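PDB 4QRN: 5-Carboxyvanillate Decarboxylase, which probably catalyses the metal-dependent, non-oxidative removal of a carboxylate from 5-carboxyvanillate, with manganese bound in its active site. Local coordinates for residues A[239-242]-A[243-247]; A[272-275]-A[276-280]. One frame throughout, in Å; residues are numbered along the deposited sequence. Where two conformers were deposited one is given.

Interaction 1 of 2, residues A[239-242]-A[243-247]; sequences GMHL and LRLIT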
loop_
_atom_site.group_PDB
_atom_site.type_symbol
_atom_site.label_atom_id
_atom_site.label_comp_id
_atom_site.label_asym_id
_atom_site.label_seq_id
_atom_site.Cartn_x
_atom_site.Cartn_y
_atom_site.Cartn_z
ATOM N N GLY A 239 4.177 -5.694 -2.351
ATOM C CA GLY A 239 2.765 -5.996 -2.475
ATOM C C GLY A 239 2.359 -6.113 -3.941
ATOM O O GLY A 239 1.597 -7.005 -4.317
ATOM N N MET A 240 2.854 -5.217 -4.779
ATOM C CA MET A 240 2.590 -5.323 -6.210
ATOM C C MET A 240 3.072 -6.666 -6.752
ATOM O O MET A 240 2.395 -7.317 -7.546
ATOM C CB MET A 240 3.276 -4.191 -6.981
ATOM C CG MET A 240 2.967 -4.227 -8.473
ATOM S SD MET A 240 3.868 -2.975 -9.406
ATOM C CE MET A 240 5.557 -3.479 -9.190
ATOM N N HIS A 241 4.279 -7.055 -6.351
ATOM C CA HIS A 241 4.877 -8.281 -6.872
ATOM C C HIS A 241 4.063 -9.509 -6.471
ATOM O O HIS A 241 3.764 -10.370 -7.308
ATOM C CB HIS A 241 6.312 -8.388 -6.386
ATOM C CG HIS A 241 7.180 -9.265 -7.228
ATOM N ND1 HIS A 241 8.546 -9.148 -7.190
ATOM C CD2 HIS A 241 6.908 -10.197 -8.184
ATOM C CE1 HIS A 241 9.073 -9.995 -8.060
ATOM N NE2 HIS A 241 8.110 -10.640 -8.688
ATOM N N LEU A 242 3.700 -9.605 -5.193
ATOM C CA LEU A 242 2.886 -10.724 -4.750
ATOM C C LEU A 242 1.531 -10.702 -5.459
ATOM O O LEU A 242 1.027 -11.746 -5.914
ATOM C CB LEU A 242 2.724 -10.710 -3.246
ATOM C CG LEU A 242 1.812 -11.806 -2.680
ATOM C CD1 LEU A 242 2.251 -13.214 -3.092
ATOM C CD2 LEU A 242 1.755 -11.668 -1.169
ATOM N N LEU A 243 0.915 -9.519 -5.569
ATOM C CA LEU A 243 -0.388 -9.435 -6.210
ATOM C C LEU A 243 -0.322 -9.878 -7.673
ATOM O O LEU A 243 -1.202 -10.590 -8.157
ATOM C CB LEU A 243 -0.942 -8.023 -6.083
ATOM C CG LEU A 243 -2.353 -7.803 -6.622
ATOM C CD1 LEU A 243 -3.379 -8.742 -5.983
ATOM C CD2 LEU A 243 -2.776 -6.346 -6.407
ATOM N N ARG A 244 0.722 -9.472 -8.406
ATOM C CA ARG A 244 0.958 -9.874 -9.807
ATOM C C ARG A 244 1.035 -11.388 -9.928
ATOM O O ARG A 244 0.524 -11.990 -10.860
ATOM C CB ARG A 244 2.290 -9.285 -10.331
ATOM C CG ARG A 244 2.173 -7.825 -10.770
ATOM C CD ARG A 244 3.449 -7.197 -11.342
ATOM N NE ARG A 244 3.954 -7.889 -12.522
ATOM C CZ ARG A 244 4.501 -7.301 -13.587
ATOM N NH1 ARG A 244 4.974 -8.053 -14.561
ATOM N NH2 ARG A 244 4.572 -5.978 -13.699
ATOM N N LEU A 245 1.740 -12.001 -8.981
ATOM C CA LEU A 245 1.864 -13.450 -9.003
ATOM C C LEU A 245 0.535 -14.144 -8.714
ATOM O O LEU A 245 0.182 -15.129 -9.378
ATOM C CB LEU A 245 2.923 -13.894 -8.008
ATOM C CG LEU A 245 4.347 -13.725 -8.519
ATOM C CD1 LEU A 245 5.350 -13.800 -7.366
ATOM C CD2 LEU A 245 4.672 -14.798 -9.567
ATOM N N ILE A 246 -0.219 -13.636 -7.739
ATOM C CA ILE A 246 -1.523 -14.232 -7.466
ATOM C C ILE A 246 -2.398 -14.120 -8.713
ATOM O O ILE A 246 -3.020 -15.103 -9.146
ATOM C CB ILE A 246 -2.189 -13.556 -6.254
ATOM C CG1 ILE A 246 -1.409 -13.860 -4.961
ATOM C CG2 ILE A 246 -3.651 -13.986 -6.152
ATOM C CD1 ILE A 246 -1.825 -13.009 -3.794
ATOM N N THR A 247 -2.444 -12.944 -9.326
ATOM C CA THR A 247 -3.389 -12.713 -10.403
ATOM C C THR A 247 -2.968 -13.315 -11.737
ATOM O O THR A 247 -3.820 -13.483 -12.609
ATOM C CB THR A 247 -3.767 -11.232 -10.537
ATOM O OG1 THR A 247 -2.595 -10.449 -10.805
ATOM C CG2 THR A 247 -4.461 -10.740 -9.261
#

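Interaction 2 of 2, residues A[272-275]-A[276-280]; sequences LYRL and DYMHQ. With 1DF (4-hydroxy-3-methoxy-5-nitrobenzoic acid), chain N.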
loop_
_atom_site.group_PDB
_atom_site.type_symbol
_atom_site.label_atom_id
_atom_site.label_comp_id
_atom_site.label_asym_id
_atom_site.label_seq_id
_atom_site.Cartn_x
_atom_site.Cartn_y
_atom_site.Cartn_z
ATOM N N LEU A 272 -7.759 -6.561 1.281
ATOM C CA LEU A 272 -8.311 -7.770 0.674
ATOM C C LEU A 272 -9.692 -7.588 0.064
ATOM O O LEU A 272 -9.958 -8.088 -1.031
ATOM C CB LEU A 272 -8.366 -8.876 1.716
ATOM C CG LEU A 272 -8.904 -10.210 1.229
ATOM C CD1 LEU A 272 -8.081 -10.769 0.037
ATOM C CD2 LEU A 272 -8.929 -11.187 2.419
ATOM N N TYR A 273 -10.616 -6.935 0.768
ATOM C CA TYR A 273 -11.965 -6.789 0.234
ATOM C C TYR A 273 -11.924 -6.073 -1.131
ATOM O O TYR A 273 -12.599 -6.498 -2.083
ATOM C CB TYR A 273 -12.842 -6.003 1.221
ATOM C CG TYR A 273 -14.287 -5.924 0.790
ATOM C CD1 TYR A 273 -14.729 -4.916 -0.053
ATOM C CD2 TYR A 273 -15.213 -6.896 1.217
ATOM C CE1 TYR A 273 -16.044 -4.879 -0.464
ATOM C CE2 TYR A 273 -16.530 -6.839 0.839
ATOM C CZ TYR A 273 -16.945 -5.834 -0.011
ATOM O OH TYR A 273 -18.275 -5.807 -0.389
ATOM N N ARG A 274 -11.163 -4.982 -1.198
ATOM C CA ARG A 274 -11.005 -4.210 -2.418
ATOM C C ARG A 274 -10.257 -5.015 -3.488
ATOM O O ARG A 274 -10.614 -4.943 -4.674
ATOM C CB ARG A 274 -10.314 -2.903 -2.088
ATOM C CG ARG A 274 -10.069 -1.975 -3.252
ATOM C CD ARG A 274 -10.096 -0.569 -2.684
ATOM N NE ARG A 274 -9.743 0.527 -3.566
ATOM C CZ ARG A 274 -10.587 1.148 -4.376
ATOM N NH1 ARG A 274 -11.836 0.688 -4.561
ATOM N NH2 ARG A 274 -10.157 2.226 -5.038
ATOM N N LEU A 275 -9.237 -5.764 -3.117
ATOM C CA LEU A 275 -8.524 -6.595 -4.079
ATOM C C LEU A 275 -9.486 -7.551 -4.774
ATOM O O LEU A 275 -9.514 -7.658 -6.002
ATOM C CB LEU A 275 -7.403 -7.396 -3.428
ATOM C CG LEU A 275 -6.260 -6.609 -2.803
ATOM C CD1 LEU A 275 -5.266 -7.560 -2.152
ATOM C CD2 LEU A 275 -5.566 -5.711 -3.802
ATOM N N ASP A 276 -10.254 -8.298 -3.989
ATOM C CA ASP A 276 -11.157 -9.268 -4.595
ATOM C C ASP A 276 -12.275 -8.593 -5.376
ATOM O O ASP A 276 -12.612 -9.053 -6.466
ATOM C CB ASP A 276 -11.708 -10.242 -3.550
ATOM C CG ASP A 276 -10.924 -11.567 -3.508
ATOM O OD1 ASP A 276 -10.477 -12.056 -4.581
ATOM O OD2 ASP A 276 -10.772 -12.131 -2.411
ATOM N N TYR A 277 -12.851 -7.518 -4.842
ATOM C CA TYR A 277 -13.935 -6.858 -5.551
ATOM C C TYR A 277 -13.447 -6.367 -6.917
ATOM O O TYR A 277 -14.091 -6.602 -7.944
ATOM C CB TYR A 277 -14.507 -5.680 -4.738
ATOM C CG TYR A 277 -15.714 -5.097 -5.428
ATOM C CD1 TYR A 277 -15.572 -4.096 -6.368
ATOM C CD2 TYR A 277 -16.984 -5.619 -5.202
ATOM C CE1 TYR A 277 -16.675 -3.591 -7.061
ATOM C CE2 TYR A 277 -18.085 -5.151 -5.883
ATOM C CZ TYR A 277 -17.931 -4.136 -6.814
ATOM O OH TYR A 277 -19.026 -3.661 -7.498
ATOM N N MET A 278 -12.325 -5.664 -6.934
ATOM C CA MET A 278 -11.851 -5.072 -8.174
ATOM C C MET A 278 -11.194 -6.080 -9.102
ATOM O O MET A 278 -11.275 -5.919 -10.329
ATOM C CB MET A 278 -10.954 -3.862 -7.889
ATOM C CG MET A 278 -11.717 -2.685 -7.275
ATOM S SD MET A 278 -13.024 -2.151 -8.425
ATOM C CE MET A 278 -13.731 -0.752 -7.583
ATOM N N HIS A 279 -10.602 -7.133 -8.549
ATOM C CA HIS A 279 -10.124 -8.221 -9.382
ATOM C C HIS A 279 -11.313 -8.826 -10.141
ATOM O O HIS A 279 -11.274 -8.997 -11.374
ATOM C CB HIS A 279 -9.434 -9.299 -8.549
ATOM C CG HIS A 279 -8.984 -10.446 -9.375
ATOM N ND1 HIS A 279 -9.569 -11.689 -9.289
ATOM C CD2 HIS A 279 -8.055 -10.526 -10.354
ATOM C CE1 HIS A 279 -8.989 -12.496 -10.156
ATOM N NE2 HIS A 279 -8.063 -11.819 -10.808
ATOM N N GLN A 280 -12.382 -9.139 -9.414
ATOM C CA GLN A 280 -13.577 -9.685 -10.046
ATOM C C GLN A 280 -14.164 -8.737 -11.085
ATOM O O GLN A 280 -14.571 -9.159 -12.168
ATOM C CB GLN A 280 -14.635 -9.999 -8.995
ATOM C CG GLN A 280 -14.288 -11.222 -8.215
ATOM C CD GLN A 280 -14.415 -12.443 -9.049
ATOM O OE1 GLN A 280 -15.326 -12.576 -9.867
ATOM N NE2 GLN A 280 -13.484 -13.350 -8.871
HETATM C C1 1DF N . -13.011 3.508 -10.121
HETATM C CO1 1DF N . -13.152 3.463 -8.754
HETATM C CO2 1DF N . -12.957 4.738 -10.775
HETATM C CM1 1DF N . -13.227 4.694 -8.085
HETATM C CM2 1DF N . -13.202 5.912 -10.089
HETATM O OM 1DF N . -13.197 7.145 -10.675
HETATM C CZ 1DF N . -13.426 5.887 -8.731
HETATM C CC 1DF N . -12.931 2.279 -10.911
HETATM C CV 1DF N . -12.716 7.250 -11.984
HETATM O O1 1DF N . -12.355 2.302 -12.016
HETATM O O2 1DF N . -13.495 1.199 -10.487
HETATM O O3 1DF N . -13.883 6.974 -8.095
HETATM N N 1DF N . -12.852 4.676 -6.631
HETATM O O11 1DF N . -12.731 5.664 -5.956
HETATM O O22 1DF N . -12.458 3.582 -6.170
#

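Interaction 1 of 2, residues A[239-242]-A[243-247]
Backbone hydrogen bonds from Leu243 N to Gly239 O, Arg244 N to Met240 O, Leu245 N to His241 O and Ile246 N to Leu242 O, all 2.9 to 3.1 Å long, carry one turn of helix 233-248 into the next. Side chains four residues apart are thereby brought together. Leu242 and Ile246 cross at a slant, Leu242 CG meeting Ile246 CD1 at 4.0 Å. With Ile246 CG1 anti to its own carbonyl carbon (chi1 -67°), that branch runs back to within 3.4 Å of Leu242 O. His241 and Leu245 lie alongside, and Leu245 CD1 comes obliquely to the imidazole, 4.0 Å from His241 CD2. Both ring nitrogens are hydrogen-bonded, ND1 with Ser181 OG and NE2 with Leu188 N, which fixes the ring's rotation. Met240 CG lies beside Arg244 CD at 4.2 Å; in the conformer described, the guanidinium forms salt bridges with Asp189 and with Glu224 of the second subunit. At the C-terminal end Thr247 OG1 turns back to Leu243 O at 3.0 Å, an oxygen that also accepts from Thr247 N. With Leu242 and Leu245 resting on strand 259-261, this is an outer helix packed against the strand that follows it, as in the beta/alpha barrel of the amidohydrolase family.

Interaction 2 of 2, residues A[272-275]-A[276-280]
Arg274 and Met278, one turn apart on helix 268-284, form an i to i+4 pair at the dimer interface and together meet a bound 4-hydroxy-3-methoxy-5-nitrobenzoic acid. Nitro oxygen O22 lies at the edge of the guanidinium, in its plane: Arg274 NH2 donates to it at 2.9 Å (155° at the hydrogen), while Arg274 NH1 adds a weak, bent bond of 3.4 Å. The same ligand is hydrogen-bonded by Tyr73 and Arg80 of the second subunit, so the arginine completes a pocket belonging to its neighbour. Its reach comes from a chain extended from CG to NE, starting opposite the backbone N (chi1 180°). Met278 crosses it at a slant, with Met278 CE 3.8 Å from Arg274 NH1. The same methyl, Met278 CE, lies 3.5 Å from 1DF O2, a carboxylate oxygen of the ligand. Replacing Arg274 with a leucine would probably leave O22 without these two donors and the thioether methyl without the guanidinium beside it. Farther out, the hydrogen bond from Met278 N to Arg274 O, 2.9 Å long, sets the spacing of the pair. On another side of the helix, Asp276 accepts from the backbone N of Ile298 and Glu299, and its OD2 lies 3.9 Å from Leu272 CD1.

Interactions 1 and 2 lie on helices 233-248 and 268-284 of one chain, with their centres 13 Å apart. The helices meet through side chains: Leu243 CD2 packs on Leu275 CD2 at 3.9 Å, and Thr247 CG2 on His279 CD2 at 3.8 Å. Interaction 1 lies near the manganese site without reaching it, the side chain of His241 being about 9 Å from that of the metal ligand His210, and Gly239 is about 13 Å from a bound inhibitor. Interaction 2, by contrast, reaches the inhibitor held by the second subunit. Both contacts also touch that subunit, so the buried leucine contact joins two helices that each take part in dimerisation.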